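Local coordinates for protein possible adhesin (Caldicellulosiruptor kronotskyensis, PDB 4WA0) that probably mediates attachment of the bacterium to cellulose, as a tapirin whose C-terminal beta-helix domain carries a magnesium ion, at residues R91-D96 with G112-V117; T249-Q254 with M339-I344. All coordinates share one frame; numbering follows the deposited sequence.

Interaction 1 (R91-D96 with G112-V117); sequences RSTNID and GSYKFV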
ATOM      1  N   ARG A  91      11.198  12.338 -10.755  1.00 12.19           N
ATOM      2  CA  ARG A  91      10.971  11.541  -9.592  1.00 12.00           C
ATOM      3  C   ARG A  91      11.074  10.043  -9.874  1.00 12.00           C
ATOM      4  O   ARG A  91      10.923   9.584 -11.005  1.00 13.36           O
ATOM      5  CB  ARG A  91       9.590  11.868  -8.974  1.00 11.56           C
ATOM      6  CG  ARG A  91       9.462  13.208  -8.360  1.00 10.78           C
ATOM      7  CD  ARG A  91      10.406  13.315  -7.173  1.00 13.02           C
ATOM      8  NE  ARG A  91      10.264  14.579  -6.465  1.00 13.77           N
ATOM      9  CZ  ARG A  91      11.248  15.199  -5.870  1.00 13.54           C
ATOM     10  NH1 ARG A  91      12.480  14.691  -5.956  1.00 12.86           N
ATOM     11  NH2 ARG A  91      11.002  16.308  -5.192  1.00 13.57           N
ATOM     12  N   SER A  92      11.309   9.273  -8.809  0.54 11.57           N
ATOM     13  CA  SER A  92      11.310   7.829  -8.901  0.54 11.39           C
ATOM     14  C   SER A  92      10.223   7.220  -8.020  0.54 11.86           C
ATOM     15  O   SER A  92       9.846   7.785  -6.981  0.54 10.65           O
ATOM     16  CB  SER A  92      12.673   7.250  -8.487  0.54 13.44           C
ATOM     17  OG  SER A  92      13.666   7.585  -9.443  0.54 15.18           O
ATOM     18  N   THR A  93       9.728   6.076  -8.467  1.00  9.82           N
ATOM     19  CA  THR A  93       8.825   5.210  -7.691  1.00 10.62           C
ATOM     20  C   THR A  93       9.471   3.867  -7.534  1.00 11.88           C
ATOM     21  O   THR A  93       9.557   3.083  -8.478  1.00 12.37           O
ATOM     22  CB  THR A  93       7.447   5.091  -8.343  1.00 10.33           C
ATOM     23  OG1 THR A  93       6.799   6.348  -8.224  1.00 10.39           O
ATOM     24  CG2 THR A  93       6.530   4.094  -7.590  1.00 10.48           C
ATOM     25  N   ASN A  94      10.012   3.600  -6.359  1.00 10.27           N
ATOM     26  CA  ASN A  94      10.677   2.332  -6.121  1.00 10.56           C
ATOM     27  C   ASN A  94       9.794   1.416  -5.280  1.00 10.65           C
ATOM     28  O   ASN A  94       9.241   1.878  -4.268  1.00 10.60           O
ATOM     29  CB  ASN A  94      11.929   2.581  -5.371  1.00 11.93           C
ATOM     30  CG  ASN A  94      12.811   3.567  -6.134  1.00 15.18           C
ATOM     31  OD1 ASN A  94      13.149   3.314  -7.268  1.00 14.74           O
ATOM     32  ND2 ASN A  94      13.108   4.710  -5.531  1.00 17.38           N
ATOM     33  N   ILE A  95       9.628   0.188  -5.708  1.00  9.88           N
ATOM     34  CA  ILE A  95       8.700  -0.745  -5.046  1.00 11.05           C
ATOM     35  C   ILE A  95       9.442  -2.034  -4.915  1.00 12.56           C
ATOM     36  O   ILE A  95       9.878  -2.563  -5.921  1.00 13.62           O
ATOM     37  CB  ILE A  95       7.399  -0.993  -5.778  1.00 11.44           C
ATOM     38  CG1 ILE A  95       6.666   0.320  -6.116  1.00 11.76           C
ATOM     39  CG2 ILE A  95       6.527  -1.878  -4.964  1.00 12.37           C
ATOM     40  CD1 ILE A  95       5.346   0.157  -6.801  1.00 12.72           C
ATOM     41  N   ASP A  96       9.527  -2.584  -3.717  0.65 12.10           N
ATOM     42  CA  ASP A  96      10.199  -3.853  -3.501  0.65 13.72           C
ATOM     43  C   ASP A  96       9.276  -4.707  -2.659  0.65 12.91           C
ATOM     44  O   ASP A  96       9.078  -4.346  -1.467  0.65 12.06           O
ATOM     45  CB  ASP A  96      11.519  -3.570  -2.787  0.65 16.18           C
ATOM     46  CG  ASP A  96      12.378  -4.782  -2.647  0.65 20.26           C
ATOM     47  OD1 ASP A  96      11.831  -5.823  -2.246  0.65 21.38           O
ATOM     48  OD2 ASP A  96      13.636  -4.671  -2.850  0.65 22.96           O
ATOM     49  N   GLY A 112      11.840   4.196 -11.872  1.00 11.28           N
ATOM     50  CA  GLY A 112      12.025   3.578 -10.608  1.00 12.13           C
ATOM     51  C   GLY A 112      12.474   2.147 -10.746  1.00 11.59           C
ATOM     52  O   GLY A 112      12.491   1.604 -11.833  1.00 10.95           O
ATOM     53  N   SER A 113      12.831   1.584  -9.599  1.00 11.66           N
ATOM     54  CA  SER A 113      13.242   0.202  -9.500  1.00 11.95           C
ATOM     55  C   SER A 113      12.082  -0.604  -8.824  1.00 11.60           C
ATOM     56  O   SER A 113      11.720  -0.319  -7.639  1.00 11.33           O
ATOM     57  CB  SER A 113      14.519   0.092  -8.702  1.00 14.41           C
ATOM     58  OG  SER A 113      14.915  -1.267  -8.562  1.00 19.98           O
ATOM     59  N   TYR A 114      11.516  -1.490  -9.615  1.00 10.25           N
ATOM     60  CA  TYR A 114      10.396  -2.317  -9.193  1.00 11.20           C
ATOM     61  C   TYR A 114      10.902  -3.733  -9.080  1.00 12.68           C
ATOM     62  O   TYR A 114      11.166  -4.391 -10.117  1.00 12.95           O
ATOM     63  CB  TYR A 114       9.240  -2.152 -10.167  1.00 10.94           C
ATOM     64  CG  TYR A 114       8.744  -0.751 -10.448  1.00  9.64           C
ATOM     65  CD1 TYR A 114       9.374   0.081 -11.393  1.00 10.37           C
ATOM     66  CD2 TYR A 114       7.624  -0.249  -9.811  1.00 10.51           C
ATOM     67  CE1 TYR A 114       8.891   1.356 -11.624  1.00  9.56           C
ATOM     68  CE2 TYR A 114       7.139   0.998 -10.094  1.00  9.99           C
ATOM     69  CZ  TYR A 114       7.775   1.803 -10.971  1.00  9.67           C
ATOM     70  OH  TYR A 114       7.266   3.062 -11.191  1.00 10.43           O
ATOM     71  N   LYS A 115      11.010  -4.262  -7.846  1.00 12.02           N
ATOM     72  CA  LYS A 115      11.618  -5.563  -7.609  1.00 11.90           C
ATOM     73  C   LYS A 115      10.614  -6.470  -6.898  1.00 11.58           C
ATOM     74  O   LYS A 115      10.063  -6.090  -5.875  1.00 12.02           O
ATOM     75  CB  LYS A 115      12.874  -5.454  -6.722  1.00 14.14           C
ATOM     76  CG  LYS A 115      13.931  -4.562  -7.329  1.00 18.38           C
ATOM     77  CD  LYS A 115      15.209  -4.677  -6.462  1.00 23.80           C
ATOM     78  CE  LYS A 115      16.348  -3.798  -6.958  1.00 30.27           C
ATOM     79  NZ  LYS A 115      16.167  -2.487  -6.262  1.00 35.29           N
ATOM     80  N   PHE A 116      10.291  -7.584  -7.540  1.00 10.93           N
ATOM     81  CA  PHE A 116       9.297  -8.532  -7.061  1.00 11.45           C
ATOM     82  C   PHE A 116       9.929  -9.903  -6.981  1.00 12.29           C
ATOM     83  O   PHE A 116      10.589 -10.330  -7.911  1.00 13.18           O
ATOM     84  CB  PHE A 116       8.096  -8.535  -7.971  1.00 12.56           C
ATOM     85  CG  PHE A 116       7.461  -7.144  -8.125  1.00 12.75           C
ATOM     86  CD1 PHE A 116       7.028  -6.458  -7.005  1.00 13.31           C
ATOM     87  CD2 PHE A 116       7.312  -6.524  -9.371  1.00 12.97           C
ATOM     88  CE1 PHE A 116       6.501  -5.179  -7.128  1.00 14.11           C
ATOM     89  CE2 PHE A 116       6.742  -5.279  -9.507  1.00 14.17           C
ATOM     90  CZ  PHE A 116       6.347  -4.595  -8.377  1.00 13.94           C
ATOM     91  N   VAL A 117       9.662 -10.634  -5.919  1.00 11.49           N
ATOM     92  CA  VAL A 117       9.985 -12.054  -5.904  1.00 11.98           C
ATOM     93  C   VAL A 117       9.023 -12.832  -6.770  1.00 12.25           C
ATOM     94  O   VAL A 117       9.489 -13.583  -7.667  1.00 12.68           O
ATOM     95  CB  VAL A 117      10.092 -12.602  -4.468  1.00 13.22           C
ATOM     96  CG1 VAL A 117      10.353 -14.097  -4.488  1.00 12.83           C
ATOM     97  CG2 VAL A 117      11.105 -11.850  -3.646  1.00 13.25           C
TER
HETATM   98  O   HOH W   1      15.861  -2.590  -3.032  0.80 42.30           O

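Interaction 2 (T249-Q254 with M339-I344); sequences TADTSQ and MPSPPI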
ATOM      1  N   THR A 249     -10.808   6.689  24.945  1.00 15.45           N
ATOM      2  CA  THR A 249     -10.568   5.782  26.026  1.00 16.15           C
ATOM      3  C   THR A 249      -9.073   5.674  26.164  1.00 16.24           C
ATOM      4  O   THR A 249      -8.367   5.459  25.149  1.00 15.24           O
ATOM      5  CB  THR A 249     -11.172   4.422  25.676  1.00 17.61           C
ATOM      6  OG1 THR A 249     -12.561   4.574  25.356  1.00 19.26           O
ATOM      7  CG2 THR A 249     -10.977   3.331  26.760  1.00 19.16           C
ATOM      8  N   ALA A 250      -8.598   5.722  27.420  1.00 16.18           N
ATOM      9  CA  ALA A 250      -7.161   5.606  27.681  1.00 14.50           C
ATOM     10  C   ALA A 250      -6.817   4.345  28.471  1.00 16.76           C
ATOM     11  O   ALA A 250      -7.667   3.787  29.185  1.00 17.24           O
ATOM     12  CB  ALA A 250      -6.665   6.801  28.362  1.00 16.17           C
ATOM     13  N   ASP A 251      -5.630   3.869  28.182  1.00 15.60           N
ATOM     14  CA  ASP A 251      -4.968   2.833  28.979  1.00 15.86           C
ATOM     15  C   ASP A 251      -3.696   3.382  29.591  1.00 16.26           C
ATOM     16  O   ASP A 251      -2.663   3.514  28.896  1.00 16.98           O
ATOM     17  CB  ASP A 251      -4.742   1.598  28.129  1.00 15.34           C
ATOM     18  CG  ASP A 251      -4.074   0.428  28.902  1.00 16.71           C
ATOM     19  OD1 ASP A 251      -3.828   0.501  30.151  1.00 16.38           O
ATOM     20  OD2 ASP A 251      -3.754  -0.579  28.181  1.00 18.22           O
ATOM     21  N   THR A 252      -3.764   3.675  30.895  1.00 16.54           N
ATOM     22  CA  THR A 252      -2.649   4.268  31.595  1.00 16.34           C
ATOM     23  C   THR A 252      -1.887   3.204  32.406  1.00 17.16           C
ATOM     24  O   THR A 252      -0.995   3.536  33.162  1.00 19.64           O
ATOM     25  CB  THR A 252      -3.113   5.437  32.526  1.00 19.31           C
ATOM     26  OG1 THR A 252      -4.128   4.953  33.401  1.00 19.83           O
ATOM     27  CG2 THR A 252      -3.659   6.543  31.667  1.00 20.74           C
ATOM     28  N   SER A 253      -2.208   1.933  32.183  1.00 16.44           N
ATOM     29  CA  SER A 253      -1.476   0.840  32.833  1.00 15.92           C
ATOM     30  C   SER A 253      -0.107   0.571  32.259  1.00 17.96           C
ATOM     31  O   SER A 253       0.647  -0.227  32.853  1.00 17.40           O
ATOM     32  CB  SER A 253      -2.254  -0.432  32.804  1.00 15.79           C
ATOM     33  OG  SER A 253      -2.359  -1.043  31.543  1.00 17.31           O
ATOM     34  N   GLN A 254       0.202   1.165  31.107  1.00 16.56           N
ATOM     35  CA  GLN A 254       1.530   1.233  30.592  1.00 19.54           C
ATOM     36  C   GLN A 254       1.980   2.679  30.464  1.00 20.14           C
ATOM     37  O   GLN A 254       1.171   3.615  30.446  1.00 19.55           O
ATOM     38  CB  GLN A 254       1.693   0.451  29.264  1.00 21.32           C
ATOM     39  CG  GLN A 254       0.604   0.583  28.266  1.00 23.43           C
ATOM     40  CD  GLN A 254       0.854  -0.235  26.979  1.00 21.47           C
ATOM     41  OE1 GLN A 254       1.463   0.260  26.126  1.00 22.32           O
ATOM     42  NE2 GLN A 254       0.433  -1.462  26.909  1.00 21.71           N
HETATM   43  N   MSE A 339       0.517  -2.071  17.864  0.55 16.19           N
HETATM   44  CA  MSE A 339      -0.742  -2.752  18.197  0.55 16.55           C
HETATM   45  C   MSE A 339      -1.327  -2.146  19.445  0.55 16.30           C
HETATM   46  O   MSE A 339      -0.602  -1.921  20.426  0.55 14.55           O
HETATM   47  CB  MSE A 339      -0.497  -4.248  18.448  0.55 17.63           C
HETATM   48  CG  MSE A 339      -1.729  -5.004  18.911  0.55 20.06           C
HETATM   49 SE   MSE A 339      -2.838  -5.547  17.368  0.55 25.38          SE
HETATM   50  CE  MSE A 339      -3.083  -7.372  18.082  0.55 27.36           C
ATOM     51  N   PRO A 340      -2.649  -1.887  19.447  1.00 16.43           N
ATOM     52  CA  PRO A 340      -3.216  -1.425  20.735  1.00 18.27           C
ATOM     53  C   PRO A 340      -3.088  -2.467  21.815  1.00 15.98           C
ATOM     54  O   PRO A 340      -3.023  -3.685  21.510  1.00 17.82           O
ATOM     55  CB  PRO A 340      -4.687  -1.127  20.417  1.00 17.76           C
ATOM     56  CG  PRO A 340      -4.888  -1.399  18.990  1.00 18.90           C
ATOM     57  CD  PRO A 340      -3.674  -2.019  18.407  1.00 17.94           C
ATOM     58  N   SER A 341      -3.057  -2.002  23.051  1.00 13.39           N
ATOM     59  CA  SER A 341      -3.039  -2.876  24.224  1.00 14.76           C
ATOM     60  C   SER A 341      -4.379  -3.628  24.276  1.00 13.59           C
ATOM     61  O   SER A 341      -5.372  -3.208  23.702  1.00 12.80           O
ATOM     62  CB  SER A 341      -2.884  -2.090  25.485  1.00 16.16           C
ATOM     63  OG  SER A 341      -3.981  -1.216  25.653  1.00 16.08           O
ATOM     64  N   PRO A 342      -4.450  -4.684  25.095  1.00 14.13           N
ATOM     65  CA  PRO A 342      -5.677  -5.474  25.101  1.00 15.15           C
ATOM     66  C   PRO A 342      -6.958  -4.706  25.526  1.00 14.95           C
ATOM     67  O   PRO A 342      -7.992  -4.863  24.839  1.00 14.28           O
ATOM     68  CB  PRO A 342      -5.322  -6.695  25.951  1.00 15.82           C
ATOM     69  CG  PRO A 342      -3.825  -6.812  25.794  1.00 16.78           C
ATOM     70  CD  PRO A 342      -3.297  -5.414  25.664  1.00 16.42           C
ATOM     71  N   PRO A 343      -6.851  -3.812  26.520  1.00 16.21           N
ATOM     72  CA  PRO A 343      -8.044  -3.061  26.848  1.00 16.98           C
ATOM     73  C   PRO A 343      -8.472  -2.141  25.732  1.00 16.63           C
ATOM     74  O   PRO A 343      -9.689  -1.936  25.546  1.00 17.88           O
ATOM     75  CB  PRO A 343      -7.645  -2.260  28.065  1.00 15.96           C
ATOM     76  CG  PRO A 343      -6.562  -3.053  28.698  1.00 19.14           C
ATOM     77  CD  PRO A 343      -5.808  -3.659  27.556  1.00 17.66           C
ATOM     78  N   ILE A 344      -7.511  -1.543  25.026  1.00 16.72           N
ATOM     79  CA  ILE A 344      -7.898  -0.654  23.935  1.00 14.85           C
ATOM     80  C   ILE A 344      -8.438  -1.455  22.739  1.00 15.95           C
ATOM     81  O   ILE A 344      -9.453  -1.071  22.128  1.00 18.58           O
ATOM     82  CB  ILE A 344      -6.678   0.201  23.481  1.00 14.56           C
ATOM     83  CG1 ILE A 344      -6.191   1.075  24.627  1.00 16.12           C
ATOM     84  CG2 ILE A 344      -7.041   0.958  22.233  1.00 16.33           C
ATOM     85  CD1 ILE A 344      -7.273   2.052  25.097  1.00 17.85           C
TER

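Interaction 1 (R91-D96 with G112-V117)
Ile95 and Tyr114 face each other as a parallel bridge between neighbouring coils of the beta-helix, strands 93-96 and 112-116 running 4.7 Å apart at their closest. Ile95 N donates to Ser113 O at 2.9 Å, and Ile95 O accepts from Lys115 N. One step earlier the ladder borrows a side chain: Asn94 CG stands beside its own backbone N, and the next torsion (chi2 -57°) turns OD1 to Ser113 N at 2.9 Å, in the plane of the amide and with a nearly straight N-H (168°). On the buried face, Ile95 CD1 meets the edge of the Tyr114 ring near its plane, 3.8 Å from CD2, while Ile95 CG2 touches Phe116 CE1. Thr93 O lies over one face of the tyrosine, offset toward the rim and 3.3 Å from CZ. Gly110 O binds Tyr114 OH, Gln60 and Asn69 hold Thr93 OG1, and Ile58 packs on Thr93 and Ile95 from strand 56-58. On the face of Asp96 and Lys115, the lysine chain turns at chi4 (89°), and NZ donates back to Ser113 OG. A water accepts from Lys115 NZ and, in the Asp96 conformer given here, donates to OD2 at 3.1 Å.

Interaction 2 (T249-Q254 with M339-I344)
The Asp251 carboxylate reaches Ser341 with one oxygen and is held by three donors, two of them hydroxyls that meet oxygen lone pairs and one tilted from the plane. At the edge nearer helix 342-352, Ser341 OG donates to OD2 at 2.6 Å, using the anti lone pair, the one turned away from OD1. OD1 is gripped twice from its own segment: Ser253 OG donates to the syn lone pair, on the side of OD2, and Ser253 N arrives on the anti side at 3.0 Å, 33° out of the carboxylate plane. Between them the three bonds limit rotation of the group. Asp251 CG stands anti to the backbone N (chi1 -179°), which carries the carboxylate across toward the serine. The Pro343 ring is in van der Waals contact, its CG and CD each 3.8 Å from Asp251 OD2. The other flat group, the Gln254 amide, sets NE2 3.7 Å from Ser341 CB, while its OE1 accepts from Gln258 NE2.

The bond from Ser253 N closes an Asx turn where the chain leaves edge strand 247-251, and Ser341 is the N-cap residue of helix 342-352. The carboxylate therefore joins the turn after the strand to the start of the helix; its negative charge beside the helix N-terminus is probably favourable. Gln258, on the adjoining antiparallel strand 258-263, also accepts from Ser341 N through OE1, so one side chain ties both segments.

Next to this bridge Ile344 supplies the apolar contact. Its CG1 packs on Asp251 CB at 3.8 Å, and CD1 reaches the strand backbone, 3.6 Å from Thr249 O, and lies 4.3 Å from Thr249 CG2. Farther along the helix, Asp347 OD2 is hydrogen-bonded to Thr249 OG1.

How the interactions relate
Interactions 1 and 2 lie on opposite sides of the chain's centre, with their own centres 37 Å apart and their nearest atoms about 21 Å apart, so neither touches the other. They follow in series along the chain. Interaction 1 joins two successive coils in the body of the beta-helix, away from the magnesium site; interaction 2 joins an edge strand to the helix at 342-352. Only the second lies near the metal: the side chain of Thr249 is about 10 Å from the magnesium ion and about 6 Å from that of Asp239, one of its ligands. Thr249 itself is not a ligand.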